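Long-range contacts in periplasmic binding protein (Sulfurospirillum deleyianum, PDB 4PAG), which probably captures a solute, perhaps an iron complex or cobalamin-like ligand, in the periplasm and delivers it to an ABC transporter for import: residues S26-S31 and G73-N78; I43-P48 and L68-G73; E193-A198 and H282-K287. All blocks are in the same frame, centred on the assembly; numbering follows the deposited sequence.

Interaction 1: S26-S31 and G73-N78; sequences SAPPIS and GWHGNN
Ser-26 and Trp-74 are joined through their backbones: Trp-74 N donates to Ser-26 O at 2.9 Å, with an angle of 150° at the hydrogen. A water adds a second polar link, lying 2.6 Å from Ser-26 OG and donating to Trp-74 O. The same hydroxyl is hydrogen-bonded to Trp-96 N, which ties this contact to strand 92-96.

Ser-26 CB packs obliquely against the six-membered ring of Trp-74, 3.5 Å from CE3, while the indole NE1 is held by Asp-108 of helix 99-112. Pro-28 and His-75 meet tip to tip in a CH-pi contact: Pro-28 CD sits over the centre of the imidazole, 3.4 Å from the ring centroid and 7° off its normal. Asn-78 CB lies over the opposite face, toward its rim. His-75 CG, between the backbone N and the carbonyl carbon (chi1 56°), is brought to 3.7 Å from Pro-28 CD.

Ala-27 is the N-cap residue of helix 28-37, and its CB touches both Trp-74 O and His-75 CD2. One direct bond, one water and the CH-pi contact hold the 73-78 loop against the start of this helix, and the imidazole, flanked on both faces, is probably restrained from tilting.

Interaction 2: I43-P48 and L68-G73; sequences IGVNSP and LPILGG
Val-45 and Leu-71 share the straightest bond of the contact, Leu-71 N to Val-45 O at 2.8 Å, with 177° at the hydrogen. Val-45 N donates in turn to Pro-69 O at 3.0 Å, so Val-45 grips both sides of Ile-70 in a single beta bridge. The third bond comes from a side chain: Asn-46, its CG anti to the carbonyl carbon (chi1 -51°), brings ND2 to 3.0 Å from Gly-72 O, with the acceptor close to the amide plane but the donor tilted 33° from the carbonyl plane. The other end of this amide, OD1, is bonded to Ser-31 OG.

Around the polar centre, Ile-70 spreads its branches: CG2 lies 3.4 Å from Asn-46 O, CG1 meets Val-45 CG2, and CD1 packs on the Pro-48 ring, 3.9 Å from CG, at the solvent-exposed end. The other branch of Val-45, CG1, faces Leu-68 CD1 at 4.0 Å. At the other end, Ile-43 and Leu-71 cross at about a right angle, their CD1 atoms only 3.4 Å apart, tighter than usual for two methyl groups.

The two loops, one following helix 28-37 and the other preceding helix 82-88, are thereby joined beside strand 23-25, whose Tyr-24 touches Ile-43, Asn-46 and Leu-71.

Interaction 3: E193-A198 and H282-K287; sequences EPLALA and HWIASK
Ile-284 meets Ala-198 in the tightest part of this contact, where Ile-284 CG2 and Ala-198 CB approach to 3.4 Å, closer than usual for two carbons. Ile-284 CG2 stands anti to its backbone N, a position that puts it against the alanine methyl just beyond the end of helix 193-197. Ala-198 CB also lies 3.7 Å from Ala-285 N and 4.1 Å from Ala-285 CB. These small side chains let the backbones come close, with the CA atoms of Ala-198 and Ala-285 separated by 4.8 Å. Ala-198 O is buried here without a hydrogen-bonding partner in the model, a polar cost within an otherwise apolar contact.

The other branch of Ile-284 makes a looser set of contacts. Its CD1, placed by an extended chi2 of 164°, reaches Leu-195 CD2 at 3.7 Å, and the two side chains cross at about a right angle. The same methyl is 4.1 Å from Pro-194 CB and lies near Pro-194 O. All five touching residues are buried, and the exposed side of 193-198 is carried by Ala-196, whose CB points away from 282-287. The partly exposed Ser-286 likewise takes no part in the packing: its hydroxyl turns back along its own helix to donate to Trp-283 O.

The contact packs the short helix 193-197 against helix 277-288 through Ile-284, set among Pro-194, Leu-195 and Ala-198, with Ala-285 beside it. Helix 141-163 joins both partners: Leu-158 touches Leu-197 on one and His-282 and Ala-285 on the other. Just before Ile-284 on the same helix, His-282 packs against helix 297-309, and Trp-283 rests on Tyr-259 of strand 258-260.

How the interactions relate
Interactions 1 and 2 adjoin each other, their centres 9 Å apart and Gly-73 common to both. Along the chain, interaction 2 is nested within the loop closed by interaction 1. Asn-46 links them: besides the bond of its side chain to Ser-31, its backbone O is 2.9 Å from Asn-78 ND2, a probable hydrogen bond. Interaction 3 lies on the opposite side of the chain's centre, about 23 Å from interaction 1 and 29 Å from interaction 2 between centres, and touches neither. The Ile-284 side chain of interaction 3 lies about 12 Å from the bound histidine, so the contact does not itself line that pocket.

Interaction 1: S26-S31 and G73-N78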
# COMPACT_ATOMS: atom_id res chain seq x y z
N SER A 26 13.60 -2.70 2.48
CA SER A 26 14.20 -1.68 1.61
C SER A 26 13.33 -0.43 1.41
O SER A 26 13.83 0.62 0.99
CB SER A 26 14.53 -2.29 0.25
OG SER A 26 13.35 -2.48 -0.53
N ALA A 27 12.04 -0.54 1.70
CA ALA A 27 11.09 0.54 1.47
C ALA A 27 9.82 0.30 2.29
O ALA A 27 9.58 -0.81 2.75
CB ALA A 27 10.75 0.61 -0.01
N PRO A 28 8.98 1.34 2.47
CA PRO A 28 7.82 1.18 3.34
C PRO A 28 6.87 0.01 3.00
O PRO A 28 6.37 -0.64 3.92
CB PRO A 28 7.11 2.54 3.22
CG PRO A 28 8.22 3.49 2.96
CD PRO A 28 9.14 2.74 2.04
N PRO A 29 6.63 -0.29 1.70
CA PRO A 29 5.79 -1.47 1.43
C PRO A 29 6.32 -2.73 2.14
O PRO A 29 5.53 -3.57 2.62
CB PRO A 29 5.90 -1.65 -0.09
CG PRO A 29 6.30 -0.31 -0.61
CD PRO A 29 7.15 0.31 0.46
N ILE A 30 7.64 -2.86 2.20
CA ILE A 30 8.28 -4.03 2.80
C ILE A 30 8.32 -3.93 4.32
O ILE A 30 7.96 -4.88 5.02
CB ILE A 30 9.72 -4.21 2.30
CG1 ILE A 30 9.81 -4.12 0.77
CG2 ILE A 30 10.29 -5.53 2.81
CD1 ILE A 30 8.96 -5.12 0.01
N SER A 31 8.78 -2.79 4.83
CA SER A 31 8.83 -2.56 6.27
C SER A 31 7.44 -2.71 6.91
O SER A 31 7.33 -3.33 7.96
CB SER A 31 9.43 -1.19 6.56
OG SER A 31 10.77 -1.17 6.07
N GLY A 73 15.75 4.39 2.49
CA GLY A 73 15.33 3.29 1.65
C GLY A 73 15.36 3.64 0.18
O GLY A 73 15.65 4.79 -0.20
N TRP A 74 15.05 2.64 -0.65
CA TRP A 74 15.01 2.80 -2.10
C TRP A 74 13.56 2.95 -2.52
O TRP A 74 12.86 1.95 -2.73
CB TRP A 74 15.61 1.58 -2.79
CG TRP A 74 17.08 1.37 -2.57
CD1 TRP A 74 18.10 1.84 -3.35
CD2 TRP A 74 17.70 0.61 -1.53
NE1 TRP A 74 19.31 1.41 -2.86
CE2 TRP A 74 19.10 0.66 -1.74
CE3 TRP A 74 17.21 -0.11 -0.44
CZ2 TRP A 74 20.01 0.02 -0.89
CZ3 TRP A 74 18.12 -0.75 0.41
CH2 TRP A 74 19.50 -0.68 0.17
N HIS A 75 13.10 4.19 -2.62
CA HIS A 75 11.72 4.50 -3.02
C HIS A 75 11.59 6.02 -3.23
O HIS A 75 12.49 6.79 -2.87
CB HIS A 75 10.71 3.99 -1.99
CG HIS A 75 10.95 4.51 -0.61
ND1 HIS A 75 10.13 5.42 -0.00
CD2 HIS A 75 11.97 4.27 0.25
CE1 HIS A 75 10.61 5.71 1.19
NE2 HIS A 75 11.73 5.03 1.37
N GLY A 76 10.46 6.44 -3.80
CA GLY A 76 10.25 7.84 -4.18
C GLY A 76 10.55 8.85 -3.08
O GLY A 76 10.08 8.69 -1.94
N ASN A 77 11.33 9.87 -3.41
CA ASN A 77 11.67 10.95 -2.48
C ASN A 77 12.47 10.47 -1.26
O ASN A 77 12.38 11.06 -0.18
CB ASN A 77 10.41 11.70 -2.04
CG ASN A 77 9.61 12.23 -3.21
OD1 ASN A 77 8.51 11.75 -3.50
ND2 ASN A 77 10.17 13.21 -3.91
N ASN A 78 13.25 9.41 -1.44
CA ASN A 78 14.13 8.91 -0.39
C ASN A 78 15.37 8.22 -0.97
O ASN A 78 15.42 7.89 -2.16
CB ASN A 78 13.35 7.95 0.53
CG ASN A 78 13.75 8.07 2.00
OD1 ASN A 78 14.69 8.79 2.35
ND2 ASN A 78 13.03 7.38 2.86
O HOH W 1 12.96 -0.70 -2.33

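Interaction 2: I43-P48 and L68-G73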
# COMPACT_ATOMS: atom_id res chain seq x y z
N ILE A 43 15.31 -3.54 12.32
CA ILE A 43 16.40 -2.67 12.79
C ILE A 43 16.09 -1.18 12.64
O ILE A 43 16.76 -0.34 13.24
CB ILE A 43 17.72 -2.95 12.03
CG1 ILE A 43 17.59 -2.62 10.54
CG2 ILE A 43 18.14 -4.39 12.21
CD1 ILE A 43 18.91 -2.37 9.84
N GLY A 44 15.08 -0.87 11.82
CA GLY A 44 14.77 0.50 11.47
C GLY A 44 13.61 0.60 10.50
O GLY A 44 13.14 -0.42 9.97
N VAL A 45 13.13 1.83 10.30
CA VAL A 45 12.10 2.12 9.31
C VAL A 45 12.73 2.94 8.17
O VAL A 45 13.90 3.35 8.26
CB VAL A 45 10.89 2.86 9.93
CG1 VAL A 45 10.15 1.96 10.92
CG2 VAL A 45 11.31 4.16 10.62
N ASN A 46 11.98 3.16 7.10
CA ASN A 46 12.49 3.85 5.92
C ASN A 46 12.17 5.34 5.95
O ASN A 46 12.97 6.15 5.48
CB ASN A 46 11.91 3.23 4.64
CG ASN A 46 12.08 1.73 4.61
OD1 ASN A 46 11.11 0.99 4.80
ND2 ASN A 46 13.31 1.28 4.40
N SER A 47 11.00 5.67 6.48
CA SER A 47 10.48 7.04 6.58
C SER A 47 9.95 7.27 7.99
O SER A 47 9.74 6.31 8.74
CB SER A 47 9.32 7.22 5.59
OG SER A 47 9.73 7.01 4.26
N PRO A 48 9.70 8.54 8.36
CA PRO A 48 9.07 8.82 9.66
C PRO A 48 7.78 8.04 9.81
O PRO A 48 6.98 7.97 8.87
CB PRO A 48 8.78 10.32 9.59
CG PRO A 48 9.73 10.86 8.59
CD PRO A 48 10.02 9.77 7.61
N LEU A 68 11.72 3.10 16.45
CA LEU A 68 12.83 2.70 15.58
C LEU A 68 13.42 3.89 14.85
O LEU A 68 12.70 4.83 14.51
CB LEU A 68 12.38 1.67 14.53
CG LEU A 68 11.99 0.28 15.02
CD1 LEU A 68 11.36 -0.51 13.88
CD2 LEU A 68 13.19 -0.45 15.59
N PRO A 69 14.74 3.85 14.58
CA PRO A 69 15.36 4.95 13.83
C PRO A 69 15.07 4.84 12.34
O PRO A 69 14.74 3.76 11.85
CB PRO A 69 16.85 4.75 14.11
CG PRO A 69 16.98 3.28 14.28
CD PRO A 69 15.74 2.88 15.03
N ILE A 70 15.19 5.97 11.65
CA ILE A 70 14.97 6.04 10.22
C ILE A 70 16.29 5.78 9.51
O ILE A 70 17.26 6.49 9.74
CB ILE A 70 14.47 7.43 9.81
CG1 ILE A 70 13.13 7.72 10.51
CG2 ILE A 70 14.35 7.54 8.30
CD1 ILE A 70 12.70 9.17 10.45
N LEU A 71 16.32 4.77 8.66
CA LEU A 71 17.53 4.38 7.93
C LEU A 71 17.43 4.61 6.43
O LEU A 71 18.32 4.20 5.67
CB LEU A 71 17.85 2.91 8.18
CG LEU A 71 18.08 2.49 9.63
CD1 LEU A 71 18.30 0.98 9.70
CD2 LEU A 71 19.26 3.22 10.23
N GLY A 72 16.36 5.26 5.98
CA GLY A 72 16.17 5.53 4.57
C GLY A 72 15.79 4.28 3.80
O GLY A 72 15.53 3.23 4.39
N GLY A 73 15.75 4.39 2.49
CA GLY A 73 15.33 3.29 1.65
C GLY A 73 15.36 3.64 0.18
O GLY A 73 15.65 4.79 -0.20

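Interaction 3: E193-A198 and H282-K287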
# COMPACT_ATOMS: atom_id res chain seq x y z
N GLU A 193 -2.92 0.82 -8.75
CA GLU A 193 -3.32 -0.59 -8.90
C GLU A 193 -4.63 -1.02 -8.18
O GLU A 193 -5.45 -1.70 -8.80
CB GLU A 193 -2.17 -1.51 -8.47
CG GLU A 193 -2.41 -2.99 -8.74
CD GLU A 193 -2.94 -3.76 -7.53
OE1 GLU A 193 -3.01 -3.19 -6.42
OE2 GLU A 193 -3.27 -4.96 -7.69
N PRO A 194 -4.83 -0.64 -6.90
CA PRO A 194 -6.03 -1.12 -6.21
C PRO A 194 -7.31 -0.49 -6.75
O PRO A 194 -8.38 -1.07 -6.59
CB PRO A 194 -5.80 -0.70 -4.76
CG PRO A 194 -4.82 0.41 -4.81
CD PRO A 194 -3.94 0.10 -5.98
N LEU A 195 -7.20 0.67 -7.38
CA LEU A 195 -8.36 1.30 -8.03
C LEU A 195 -8.84 0.44 -9.20
O LEU A 195 -10.04 0.26 -9.40
CB LEU A 195 -8.02 2.71 -8.48
CG LEU A 195 -7.69 3.68 -7.34
CD1 LEU A 195 -6.79 4.82 -7.80
CD2 LEU A 195 -8.97 4.24 -6.76
N ALA A 196 -7.90 -0.09 -9.98
CA ALA A 196 -8.23 -1.00 -11.08
C ALA A 196 -8.67 -2.37 -10.56
O ALA A 196 -9.58 -2.99 -11.11
CB ALA A 196 -7.04 -1.14 -12.01
N LEU A 197 -8.02 -2.84 -9.50
CA LEU A 197 -8.37 -4.13 -8.89
C LEU A 197 -9.79 -4.13 -8.32
O LEU A 197 -10.46 -5.16 -8.30
CB LEU A 197 -7.38 -4.46 -7.77
CG LEU A 197 -7.38 -5.90 -7.27
CD1 LEU A 197 -6.84 -6.83 -8.35
CD2 LEU A 197 -6.55 -6.01 -6.00
N ALA A 198 -10.23 -2.96 -7.88
CA ALA A 198 -11.58 -2.79 -7.35
C ALA A 198 -12.65 -2.62 -8.45
O ALA A 198 -13.81 -2.44 -8.13
CB ALA A 198 -11.61 -1.58 -6.43
N HIS A 282 -11.19 -3.28 -1.28
CA HIS A 282 -12.59 -3.49 -0.90
C HIS A 282 -13.28 -2.18 -0.57
O HIS A 282 -14.41 -1.93 -1.02
CB HIS A 282 -12.72 -4.46 0.28
CG HIS A 282 -12.75 -5.89 -0.13
ND1 HIS A 282 -13.90 -6.52 -0.55
CD2 HIS A 282 -11.76 -6.82 -0.20
CE1 HIS A 282 -13.62 -7.77 -0.86
NE2 HIS A 282 -12.34 -7.98 -0.66
N TRP A 283 -12.61 -1.33 0.20
CA TRP A 283 -13.12 0.00 0.49
C TRP A 283 -13.41 0.78 -0.80
O TRP A 283 -14.50 1.36 -0.95
CB TRP A 283 -12.15 0.77 1.39
CG TRP A 283 -12.53 2.19 1.60
CD1 TRP A 283 -13.50 2.66 2.45
CD2 TRP A 283 -11.97 3.34 0.96
NE1 TRP A 283 -13.56 4.02 2.38
CE2 TRP A 283 -12.65 4.47 1.47
CE3 TRP A 283 -10.98 3.52 0.00
CZ2 TRP A 283 -12.35 5.76 1.07
CZ3 TRP A 283 -10.69 4.81 -0.41
CH2 TRP A 283 -11.37 5.92 0.12
N ILE A 284 -12.45 0.78 -1.72
CA ILE A 284 -12.66 1.39 -3.04
C ILE A 284 -13.88 0.78 -3.77
O ILE A 284 -14.72 1.52 -4.31
CB ILE A 284 -11.41 1.27 -3.95
CG1 ILE A 284 -10.27 2.15 -3.43
CG2 ILE A 284 -11.74 1.69 -5.37
CD1 ILE A 284 -8.92 1.79 -4.01
N ALA A 285 -13.98 -0.55 -3.80
CA ALA A 285 -15.11 -1.21 -4.46
C ALA A 285 -16.46 -0.78 -3.88
O ALA A 285 -17.43 -0.56 -4.61
CB ALA A 285 -14.96 -2.73 -4.38
N SER A 286 -16.49 -0.63 -2.55
CA SER A 286 -17.70 -0.19 -1.85
C SER A 286 -18.11 1.23 -2.28
O SER A 286 -19.30 1.54 -2.29
CB SER A 286 -17.51 -0.24 -0.33
OG SER A 286 -16.73 0.85 0.17
N LYS A 287 -17.14 2.06 -2.62
CA LYS A 287 -17.42 3.41 -3.09
C LYS A 287 -17.77 3.45 -4.59
O LYS A 287 -18.60 4.25 -5.00
CB LYS A 287 -16.24 4.34 -2.79
CG LYS A 287 -15.88 4.47 -1.32
CD LYS A 287 -17.07 4.86 -0.45
CE LYS A 287 -16.65 5.07 1.00
NZ LYS A 287 -17.81 4.97 1.91